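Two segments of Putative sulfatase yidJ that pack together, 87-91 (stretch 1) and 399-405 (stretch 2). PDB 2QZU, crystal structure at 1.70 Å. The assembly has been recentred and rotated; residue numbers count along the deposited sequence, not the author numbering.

Stretch 1 (87-91) MYPIG
Stretch 2 (399-405) QPYYFVK

How do the two backbones sit against each other? Stretch 1 begins extended, with Met87 at phi/psi -117/153 and Tyr88 at -73/166, then turns into a helix at Pro89 (-41/-47), Ile90 (-59/-45) and Gly91 (-73/-37), a helix that continues later in the chain. Tyr88 occupies the N-cap position. Stretch 2 is a strand from Gln399 onward, its phi running from -82 at Pro400 to -154 at Phe403 and its psi from 116 at Phe403 to 168 at Pro400. The register is set by Pro89 and Tyr402, whose CA atoms are 7.9 Å apart. Strand alternation directs CA-to-CB of Pro400, Tyr402 and Val404 toward stretch 1, while that of Phe403 points away. Met87, selenomethionine in this structure, takes no part; its chi1 is m and its chi2 t, with chi3 at -104°.

What does Tyr88 meet as it reaches across? Its CB points toward the strand, and chi1 of -69° (m) with chi2 of -70° lays the ring beside both Pro400 and Tyr402. Tyr88 CE1 comes 3.8 Å from CG of Pro400, whose ring is puckered C-gamma endo, and Tyr88 CD1 lies 3.7 Å from Tyr402 CE2. The two tyrosine rings are near parallel, at 28°, but their centroids are 5.8 Å apart: they are slid apart and barely overlap. That offset leaves Tyr402 OH 3.6 Å from Tyr88 CG, a contact oblique to the Tyr88 ring; the hydroxyl finds its hydrogen bond elsewhere in the structure.

How is the polar end of Tyr88 satisfied? No direct hydrogen bond joins the stretches, but one water bridges them. Tyr88 OH donates to this water over 2.8 Å, and the water donates in turn to Gln399 OE1 at 2.7 Å. Gln399 has its CB sideways to stretch 1; chi1 -65° (m), chi2 -75° (m) and chi3 1° bring the end of its side chain nearer, with Gln399 OE1 4.6 Å from Tyr88 OH. The water thus spans a gap that the two side chains leave between them.

Why does Pro89 fit so closely over Tyr402? Its CB points toward the strand, and a C-gamma endo pucker goes with a CG placed over one face of the Tyr402 ring, 3.7 Å from the ring centroid and 20° off the normal. This is a CH-pi contact, in which a proline CH group meets the pi cloud; the closest atoms, Pro89 CG and Tyr402 CD1, are 3.5 Å apart. Tyr402 holds its ring there with chi1 -65° (m) and chi2 -87°.

Where does the contact end along the helix? Ile90 starts with its CB sideways, yet chi1 -56° (m) and chi2 -55° (m) carry its end nearer the strand, so that Ile90 CD1 stands 4.3 Å from CG2 of Val404, which has chi1 -179° (t). Pro89 CG is 4.4 Å from the same Val404 CG2, a looser apolar approach. Gly91 makes no contact, and in all 266 Å² is buried, both sides summed.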

# COMPACT_ATOMS: atom_id res chain seq x y z
N MSE A 87 -30.42 -12.72 11.72
CA MSE A 87 -30.16 -13.04 13.12
C MSE A 87 -29.03 -12.17 13.66
O MSE A 87 -28.16 -11.74 12.90
CB MSE A 87 -29.77 -14.51 13.28
CG MSE A 87 -30.83 -15.49 12.78
SE MSE A 87 -30.31 -17.35 13.04
CE MSE A 87 -29.81 -17.80 11.23
N TYR A 88 -29.03 -11.92 14.96
CA TYR A 88 -27.96 -11.13 15.54
C TYR A 88 -26.70 -12.03 15.54
O TYR A 88 -26.82 -13.24 15.34
CB TYR A 88 -28.43 -10.60 16.90
CG TYR A 88 -29.52 -9.56 16.68
CD1 TYR A 88 -29.22 -8.31 16.13
CD2 TYR A 88 -30.87 -9.86 16.92
CE1 TYR A 88 -30.22 -7.39 15.81
CE2 TYR A 88 -31.88 -8.95 16.60
CZ TYR A 88 -31.54 -7.72 16.05
OH TYR A 88 -32.54 -6.82 15.70
N PRO A 89 -25.50 -11.46 15.75
CA PRO A 89 -24.26 -12.26 15.72
C PRO A 89 -24.15 -13.64 16.36
O PRO A 89 -23.63 -14.56 15.73
CB PRO A 89 -23.20 -11.27 16.24
CG PRO A 89 -23.98 -10.32 17.07
CD PRO A 89 -25.25 -10.12 16.29
N ILE A 90 -24.62 -13.81 17.59
CA ILE A 90 -24.51 -15.12 18.22
C ILE A 90 -25.25 -16.18 17.40
O ILE A 90 -24.72 -17.27 17.16
CB ILE A 90 -25.08 -15.10 19.66
CG1 ILE A 90 -24.37 -14.02 20.47
CG2 ILE A 90 -24.88 -16.47 20.31
CD1 ILE A 90 -22.85 -14.15 20.49
N GLY A 91 -26.45 -15.83 16.95
CA GLY A 91 -27.24 -16.75 16.15
C GLY A 91 -26.75 -16.95 14.73
O GLY A 91 -26.82 -18.06 14.20
N GLN A 399 -31.94 0.32 18.47
CA GLN A 399 -31.11 -0.70 17.84
C GLN A 399 -29.93 -1.09 18.73
O GLN A 399 -29.40 -0.26 19.46
CB GLN A 399 -30.58 -0.20 16.49
CG GLN A 399 -31.65 0.04 15.44
CD GLN A 399 -32.18 -1.24 14.83
OE1 GLN A 399 -31.78 -2.34 15.21
NE2 GLN A 399 -33.10 -1.11 13.88
N PRO A 400 -29.51 -2.36 18.66
CA PRO A 400 -28.39 -2.85 19.47
C PRO A 400 -27.02 -2.54 18.86
O PRO A 400 -26.92 -2.11 17.71
CB PRO A 400 -28.65 -4.35 19.52
CG PRO A 400 -29.20 -4.62 18.14
CD PRO A 400 -30.18 -3.48 17.96
N TYR A 401 -25.98 -2.73 19.66
CA TYR A 401 -24.60 -2.55 19.23
C TYR A 401 -23.85 -3.81 19.67
O TYR A 401 -24.09 -4.32 20.76
CB TYR A 401 -23.93 -1.34 19.87
CG TYR A 401 -22.42 -1.36 19.66
CD1 TYR A 401 -21.87 -1.18 18.39
CD2 TYR A 401 -21.56 -1.65 20.71
CE1 TYR A 401 -20.50 -1.30 18.17
CE2 TYR A 401 -20.18 -1.77 20.51
CZ TYR A 401 -19.66 -1.59 19.23
OH TYR A 401 -18.31 -1.72 19.02
N TYR A 402 -22.94 -4.29 18.83
CA TYR A 402 -22.19 -5.50 19.16
C TYR A 402 -20.70 -5.50 18.85
O TYR A 402 -20.24 -4.87 17.90
CB TYR A 402 -22.74 -6.71 18.37
CG TYR A 402 -24.14 -7.13 18.71
CD1 TYR A 402 -24.39 -8.03 19.74
CD2 TYR A 402 -25.22 -6.63 17.99
CE1 TYR A 402 -25.68 -8.42 20.06
CE2 TYR A 402 -26.52 -7.01 18.30
CZ TYR A 402 -26.74 -7.91 19.33
OH TYR A 402 -28.02 -8.27 19.66
N PHE A 403 -19.98 -6.24 19.68
CA PHE A 403 -18.58 -6.56 19.48
C PHE A 403 -18.45 -7.86 20.24
O PHE A 403 -18.66 -7.91 21.45
CB PHE A 403 -17.57 -5.58 20.08
CG PHE A 403 -16.16 -6.10 19.95
CD1 PHE A 403 -15.59 -6.25 18.68
CD2 PHE A 403 -15.47 -6.58 21.05
CE1 PHE A 403 -14.36 -6.89 18.52
CE2 PHE A 403 -14.24 -7.22 20.91
CZ PHE A 403 -13.68 -7.38 19.63
N VAL A 404 -18.14 -8.93 19.51
CA VAL A 404 -18.00 -10.25 20.11
C VAL A 404 -16.58 -10.75 19.86
O VAL A 404 -16.12 -10.77 18.72
CB VAL A 404 -18.99 -11.26 19.48
CG1 VAL A 404 -18.84 -12.63 20.15
CG2 VAL A 404 -20.41 -10.75 19.63
N LYS A 405 -15.89 -11.15 20.92
CA LYS A 405 -14.54 -11.68 20.76
C LYS A 405 -14.78 -13.09 20.24
O LYS A 405 -15.34 -13.93 20.94
CB LYS A 405 -13.80 -11.71 22.10
CG LYS A 405 -12.32 -12.04 21.97
CD LYS A 405 -11.57 -11.83 23.28
CE LYS A 405 -10.10 -12.19 23.13
NZ LYS A 405 -9.34 -11.91 24.38
O HOH W 1 -31.84 -4.79 13.97